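Local coordinates for universal stress protein MT1672 (Mycobacterium tuberculosis, PDB 1TQ8) that is of unconfirmed function but belongs to the universal stress protein family, some members of which bind nucleotides such as ATP, at residues V22-D25 and S30-A33; D85-A90 and V98-I103. All coordinates share one frame; numbering follows the deposited sequence.

Interaction 1. Residues V22-D25 and S30-A33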
ATOM      1  N   VAL A  22      19.308  -6.892  -0.413  1.00 29.99           N
ATOM      2  CA  VAL A  22      18.212  -7.642  -1.011  1.00 28.53           C
ATOM      3  C   VAL A  22      17.720  -8.643   0.005  1.00 29.40           C
ATOM      4  O   VAL A  22      18.513  -9.217   0.740  1.00 31.48           O
ATOM      5  CB  VAL A  22      18.643  -8.415  -2.297  1.00 29.66           C
ATOM      6  CG1 VAL A  22      19.779  -9.381  -1.994  1.00 26.86           C
ATOM      7  CG2 VAL A  22      17.457  -9.173  -2.872  1.00 23.87           C
ATOM      8  N   GLY A  23      16.407  -8.853   0.043  1.00 31.33           N
ATOM      9  CA  GLY A  23      15.837  -9.794   0.993  1.00 29.82           C
ATOM     10  C   GLY A  23      15.415 -11.075   0.309  1.00 30.87           C
ATOM     11  O   GLY A  23      14.976 -11.052  -0.839  1.00 31.87           O
ATOM     12  N   THR A  24      15.564 -12.202   0.995  1.00 30.97           N
ATOM     13  CA  THR A  24      15.158 -13.477   0.423  1.00 32.43           C
ATOM     14  C   THR A  24      14.700 -14.468   1.474  1.00 33.23           C
ATOM     15  O   THR A  24      15.282 -14.557   2.560  1.00 34.30           O
ATOM     16  CB  THR A  24      16.291 -14.162  -0.375  1.00 32.85           C
ATOM     17  OG1 THR A  24      15.843 -15.456  -0.798  1.00 34.20           O
ATOM     18  CG2 THR A  24      17.530 -14.353   0.491  1.00 29.16           C
ATOM     19  N   ASP A  25      13.654 -15.215   1.139  1.00 33.67           N
ATOM     20  CA  ASP A  25      13.128 -16.233   2.036  1.00 36.49           C
ATOM     21  C   ASP A  25      13.489 -17.599   1.455  1.00 38.93           C
ATOM     22  O   ASP A  25      13.069 -18.638   1.963  1.00 39.94           O
ATOM     23  CB  ASP A  25      11.608 -16.077   2.203  1.00 36.82           C
ATOM     24  CG  ASP A  25      10.822 -16.488   0.964  1.00 39.81           C
ATOM     25  OD1 ASP A  25      11.268 -16.213  -0.164  1.00 42.09           O
ATOM     26  OD2 ASP A  25       9.735 -17.084   1.121  1.00 43.76           O
ATOM     27  N   SER A  30      12.206 -14.925  -4.746  1.00 58.71           N
ATOM     28  CA  SER A  30      13.287 -14.256  -4.041  1.00 59.89           C
ATOM     29  C   SER A  30      14.608 -14.446  -4.778  1.00 57.83           C
ATOM     30  O   SER A  30      15.347 -13.483  -5.003  1.00 56.33           O
ATOM     31  CB  SER A  30      13.389 -14.744  -2.579  1.00 60.56           C
ATOM     32  OG  SER A  30      13.532 -16.151  -2.484  1.00 64.63           O
HETATM   33  N   MSE A  31      14.896 -15.678  -5.186  1.00 56.71           N
HETATM   34  CA  MSE A  31      16.143 -15.928  -5.892  1.00 57.68           C
HETATM   35  C   MSE A  31      16.256 -15.077  -7.153  1.00 54.80           C
HETATM   36  O   MSE A  31      17.354 -14.677  -7.533  1.00 54.20           O
HETATM   37  CB  MSE A  31      16.307 -17.421  -6.204  1.00 62.83           C
HETATM   38  CG  MSE A  31      16.497 -18.277  -4.946  1.00 70.42           C
HETATM   39 SE   MSE A  31      17.850 -17.581  -3.693  1.00 82.90          SE
HETATM   40  CE  MSE A  31      19.372 -18.575  -4.348  1.00 79.31           C
ATOM     41  N   ARG A  32      15.135 -14.780  -7.798  1.00 51.65           N
ATOM     42  CA  ARG A  32      15.197 -13.934  -8.981  1.00 49.76           C
ATOM     43  C   ARG A  32      15.569 -12.524  -8.547  1.00 46.86           C
ATOM     44  O   ARG A  32      16.213 -11.795  -9.292  1.00 47.50           O
ATOM     45  CB  ARG A  32      13.861 -13.899  -9.724  1.00 51.49           C
ATOM     46  CG  ARG A  32      13.478 -15.204 -10.373  1.00 54.57           C
ATOM     47  CD  ARG A  32      12.233 -15.044 -11.218  1.00 59.23           C
ATOM     48  NE  ARG A  32      11.929 -16.258 -11.975  1.00 65.88           N
ATOM     49  CZ  ARG A  32      12.732 -16.792 -12.898  1.00 68.69           C
ATOM     50  NH1 ARG A  32      13.899 -16.223 -13.185  1.00 68.28           N
ATOM     51  NH2 ARG A  32      12.369 -17.897 -13.541  1.00 69.77           N
ATOM     52  N   ALA A  33      15.169 -12.137  -7.339  1.00 42.72           N
ATOM     53  CA  ALA A  33      15.496 -10.795  -6.859  1.00 40.96           C
ATOM     54  C   ALA A  33      16.974 -10.756  -6.480  1.00 39.21           C
ATOM     55  O   ALA A  33      17.619  -9.711  -6.545  1.00 37.31           O
ATOM     56  CB  ALA A  33      14.621 -10.422  -5.661  1.00 37.71           C
TER
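Ser30 OG lies among three oxygens: it is hydrogen-bonded to the carbonyl of Ser27 one turn back, stands 2.9 Å from Thr24 OG1, and is 3.2 Å from Asp25 OD1. The serine hydroxyl reaches these neighbours because OG sits between its own backbone N and carbonyl carbon (chi1 55°), on the side of the helix that faces the end of strand 19-23. Thr24 OG1 accepts the backbone N-H of Gly26, while Asp25 OD1 is hydrogen-bonded to Ser27 OG; the polar ends of the two segments are thus tied into the turn that joins them. The carbons bearing the hydroxyls also meet, Thr24 CB 3.7 Å from Ser30 CB. Met31 is a selenomethionine whose folded chain brings its selenium to 4.1 Å from Thr24 OG1. Deeper along the helix the contact turns apolar. Val22 CG2 lies 4.2 Å from Ala33 CB and 3.7 Å from Ala33 O, and Val22 also touches Ala37 one turn on. Asp25 is the exposed member, and it packs on Thr132 of a neighbouring subunit. This strand-turn-helix joint opens the beta-alpha-beta unit of strand 19-23, helix 28-41 and strand 46-52, in the Rossmann-like alpha/beta fold of universal stress proteins; in ATP-binding relatives the turn after this first strand contributes to the nucleotide site.

Interaction 2. Residues D85-A90 and V98-I103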
ATOM      1  N   ASP A  85      23.129 -20.396   0.222  1.00 34.38           N
ATOM      2  CA  ASP A  85      22.756 -20.605  -1.161  1.00 35.86           C
ATOM      3  C   ASP A  85      22.546 -19.277  -1.879  1.00 38.91           C
ATOM      4  O   ASP A  85      22.955 -19.120  -3.033  1.00 40.25           O
ATOM      5  CB  ASP A  85      21.499 -21.458  -1.255  1.00 36.51           C
ATOM      6  CG  ASP A  85      21.708 -22.859  -0.711  1.00 40.87           C
ATOM      7  OD1 ASP A  85      22.882 -23.293  -0.598  1.00 40.63           O
ATOM      8  OD2 ASP A  85      20.697 -23.534  -0.407  1.00 41.66           O
ATOM      9  N   ALA A  86      21.922 -18.311  -1.211  1.00 39.04           N
ATOM     10  CA  ALA A  86      21.699 -17.017  -1.844  1.00 38.76           C
ATOM     11  C   ALA A  86      23.042 -16.394  -2.180  1.00 38.17           C
ATOM     12  O   ALA A  86      23.210 -15.778  -3.221  1.00 37.58           O
ATOM     13  CB  ALA A  86      20.910 -16.093  -0.912  1.00 35.88           C
ATOM     14  N   LYS A  87      23.995 -16.549  -1.277  1.00 40.80           N
ATOM     15  CA  LYS A  87      25.317 -15.998  -1.486  1.00 42.50           C
ATOM     16  C   LYS A  87      25.957 -16.679  -2.695  1.00 44.23           C
ATOM     17  O   LYS A  87      26.608 -16.023  -3.507  1.00 42.52           O
ATOM     18  CB  LYS A  87      26.146 -16.211  -0.224  1.00 42.71           C
ATOM     19  CG  LYS A  87      27.476 -15.509  -0.184  1.00 47.47           C
ATOM     20  CD  LYS A  87      28.048 -15.587   1.225  1.00 49.98           C
ATOM     21  CE  LYS A  87      29.513 -15.175   1.270  1.00 49.94           C
ATOM     22  NZ  LYS A  87      30.097 -15.375   2.626  1.00 49.80           N
ATOM     23  N   GLU A  88      25.754 -17.988  -2.834  1.00 47.30           N
ATOM     24  CA  GLU A  88      26.329 -18.714  -3.968  1.00 51.77           C
ATOM     25  C   GLU A  88      25.732 -18.239  -5.277  1.00 51.80           C
ATOM     26  O   GLU A  88      26.441 -18.061  -6.267  1.00 53.46           O
ATOM     27  CB  GLU A  88      26.111 -20.228  -3.832  1.00 54.77           C
ATOM     28  CG  GLU A  88      26.869 -20.859  -2.671  1.00 61.53           C
ATOM     29  CD  GLU A  88      28.380 -20.943  -2.907  1.00 65.33           C
ATOM     30  OE1 GLU A  88      28.989 -19.934  -3.341  1.00 66.78           O
ATOM     31  OE2 GLU A  88      28.963 -22.021  -2.643  1.00 66.67           O
ATOM     32  N   ARG A  89      24.425 -18.024  -5.289  1.00 51.58           N
ATOM     33  CA  ARG A  89      23.789 -17.573  -6.508  1.00 51.06           C
ATOM     34  C   ARG A  89      24.200 -16.143  -6.843  1.00 48.94           C
ATOM     35  O   ARG A  89      24.368 -15.804  -8.011  1.00 49.40           O
ATOM     36  CB  ARG A  89      22.271 -17.691  -6.389  1.00 54.17           C
ATOM     37  CG  ARG A  89      21.548 -17.355  -7.673  1.00 59.59           C
ATOM     38  CD  ARG A  89      20.252 -18.118  -7.789  1.00 62.40           C
ATOM     39  NE  ARG A  89      19.614 -17.858  -9.073  1.00 67.02           N
ATOM     40  CZ  ARG A  89      18.538 -18.502  -9.513  1.00 68.98           C
ATOM     41  NH1 ARG A  89      17.978 -19.452  -8.771  1.00 69.07           N
ATOM     42  NH2 ARG A  89      18.019 -18.195 -10.693  1.00 70.98           N
ATOM     43  N   ALA A  90      24.379 -15.303  -5.831  1.00 47.21           N
ATOM     44  CA  ALA A  90      24.793 -13.928  -6.098  1.00 48.53           C
ATOM     45  C   ALA A  90      26.127 -13.935  -6.849  1.00 49.23           C
ATOM     46  O   ALA A  90      26.284 -13.240  -7.857  1.00 48.47           O
ATOM     47  CB  ALA A  90      24.922 -13.133  -4.792  1.00 44.73           C
ATOM     48  N   VAL A  98      29.893 -10.041  -1.563  1.00 50.75           N
ATOM     49  CA  VAL A  98      28.620 -10.427  -0.984  1.00 47.38           C
ATOM     50  C   VAL A  98      28.711 -10.911   0.452  1.00 45.97           C
ATOM     51  O   VAL A  98      29.611 -11.669   0.802  1.00 45.15           O
ATOM     52  CB  VAL A  98      27.982 -11.549  -1.830  1.00 46.74           C
ATOM     53  CG1 VAL A  98      26.615 -11.917  -1.281  1.00 45.58           C
ATOM     54  CG2 VAL A  98      27.875 -11.100  -3.287  1.00 47.03           C
ATOM     55  N   GLU A  99      27.785 -10.460   1.289  1.00 44.93           N
ATOM     56  CA  GLU A  99      27.742 -10.912   2.672  1.00 44.85           C
ATOM     57  C   GLU A  99      26.292 -11.212   3.033  1.00 42.82           C
ATOM     58  O   GLU A  99      25.361 -10.654   2.449  1.00 41.26           O
ATOM     59  CB  GLU A  99      28.361  -9.875   3.618  1.00 46.86           C
ATOM     60  CG  GLU A  99      27.695  -8.521   3.643  1.00 52.12           C
ATOM     61  CD  GLU A  99      28.536  -7.471   4.375  1.00 55.31           C
ATOM     62  OE1 GLU A  99      29.362  -6.793   3.718  1.00 57.46           O
ATOM     63  OE2 GLU A  99      28.378  -7.330   5.610  1.00 53.88           O
ATOM     64  N   GLU A 100      26.113 -12.124   3.975  1.00 42.12           N
ATOM     65  CA  GLU A 100      24.788 -12.535   4.405  1.00 40.16           C
ATOM     66  C   GLU A 100      24.449 -11.876   5.724  1.00 38.64           C
ATOM     67  O   GLU A 100      25.335 -11.426   6.447  1.00 39.16           O
ATOM     68  CB  GLU A 100      24.746 -14.041   4.576  1.00 40.61           C
ATOM     69  CG  GLU A 100      25.515 -14.493   5.786  1.00 43.32           C
ATOM     70  CD  GLU A 100      25.613 -15.979   5.861  1.00 45.20           C
ATOM     71  OE1 GLU A 100      25.789 -16.491   6.984  1.00 50.68           O
ATOM     72  OE2 GLU A 100      25.525 -16.632   4.796  1.00 46.03           O
ATOM     73  N   ARG A 101      23.162 -11.862   6.051  1.00 37.52           N
ATOM     74  CA  ARG A 101      22.701 -11.222   7.271  1.00 34.89           C
ATOM     75  C   ARG A 101      21.315 -11.726   7.658  1.00 34.02           C
ATOM     76  O   ARG A 101      20.399 -11.713   6.838  1.00 35.16           O
ATOM     77  CB  ARG A 101      22.604  -9.725   7.009  1.00 38.25           C
ATOM     78  CG  ARG A 101      22.718  -8.824   8.194  1.00 39.06           C
ATOM     79  CD  ARG A 101      24.085  -8.196   8.167  1.00 39.65           C
ATOM     80  NE  ARG A 101      24.097  -6.888   8.795  1.00 43.57           N
ATOM     81  CZ  ARG A 101      25.124  -6.052   8.727  1.00 46.55           C
ATOM     82  NH1 ARG A 101      26.213  -6.403   8.053  1.00 44.99           N
ATOM     83  NH2 ARG A 101      25.065  -4.868   9.332  1.00 48.01           N
ATOM     84  N   PRO A 102      21.151 -12.221   8.893  1.00 33.50           N
ATOM     85  CA  PRO A 102      19.829 -12.691   9.310  1.00 30.74           C
ATOM     86  C   PRO A 102      19.111 -11.441   9.850  1.00 30.58           C
ATOM     87  O   PRO A 102      19.750 -10.564  10.447  1.00 27.89           O
ATOM     88  CB  PRO A 102      20.140 -13.677  10.436  1.00 30.41           C
ATOM     89  CG  PRO A 102      21.533 -14.091  10.175  1.00 31.82           C
ATOM     90  CD  PRO A 102      22.186 -12.807   9.757  1.00 30.68           C
ATOM     91  N   ILE A 103      17.802 -11.354   9.616  1.00 29.14           N
ATOM     92  CA  ILE A 103      16.979 -10.235  10.084  1.00 29.30           C
ATOM     93  C   ILE A 103      16.128 -10.777  11.223  1.00 29.32           C
ATOM     94  O   ILE A 103      15.474 -11.812  11.099  1.00 30.52           O
ATOM     95  CB  ILE A 103      16.055  -9.707   8.971  1.00 31.01           C
ATOM     96  CG1 ILE A 103      16.834  -8.778   8.041  1.00 30.16           C
ATOM     97  CG2 ILE A 103      14.869  -8.986   9.562  1.00 28.81           C
ATOM     98  CD1 ILE A 103      17.153  -7.451   8.640  1.00 28.62           C
TER
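Helix 79-91 packs on 97-103, one of the two outer strands of this chain's parallel sheet, through a small, mainly apolar contact centred on Val98. The short segments run nearly antiparallel, at 157°, with their axes 8.5 Å apart at closest approach, as suits a helix that leads back to the start of the next parallel strand. Val98 CG2 meets the CB of Ala90 at 3.9 Å, while CG1, anti to the backbone N (chi1 -177°), lies between Lys87 CG, at 3.9 Å, and Ala90 CB, at 4.1 Å. Lys87 leaves the helix fully extended and slides past the valine in the opposite direction; its CG lies against the valine methyl and CE comes to 3.5 Å from Val98 O. Its ammonium nitrogen NZ remains 5.2 Å from Glu100 OE2, too far for a salt bridge, though the opposite charges probably attract weakly; only the carbon part of the lysine approaches the carboxylate, CD standing 4.5 Å from OE2. Ala90 is buried, whereas Val98, Lys87 and Glu100 keep some exposure. On its inner side Ala90 rests on Leu47 and Val98 on Ile49, both of neighbouring strand 46-52; toward the start of the helix, Glu100 touches Tyr80 and Leu83, while helix 107-117 meets the same strand through Arg101 and Ile103.

From the N terminus, strand 19-23 runs into a short turn, and interaction 1 closes it by joining the strand's end to the beginning of helix 28-41. The chain then passes through strand 46-52 to helix 79-91, and interaction 2 closes the short connection to strand 97-103. The two loops follow in series, neither nested nor crossed. Their centres are only 9 Å apart: Met31 CE packs on Arg89 CD and Ala86 CA, and Thr24 CG2 on Ala86 CB, while Arg89 forms a salt bridge with Asp35 of helix 28-41. Helices 28-41 and 79-91 are thereby joined over one sheet, in which strand 46-52 lies between 19-23 and 97-103.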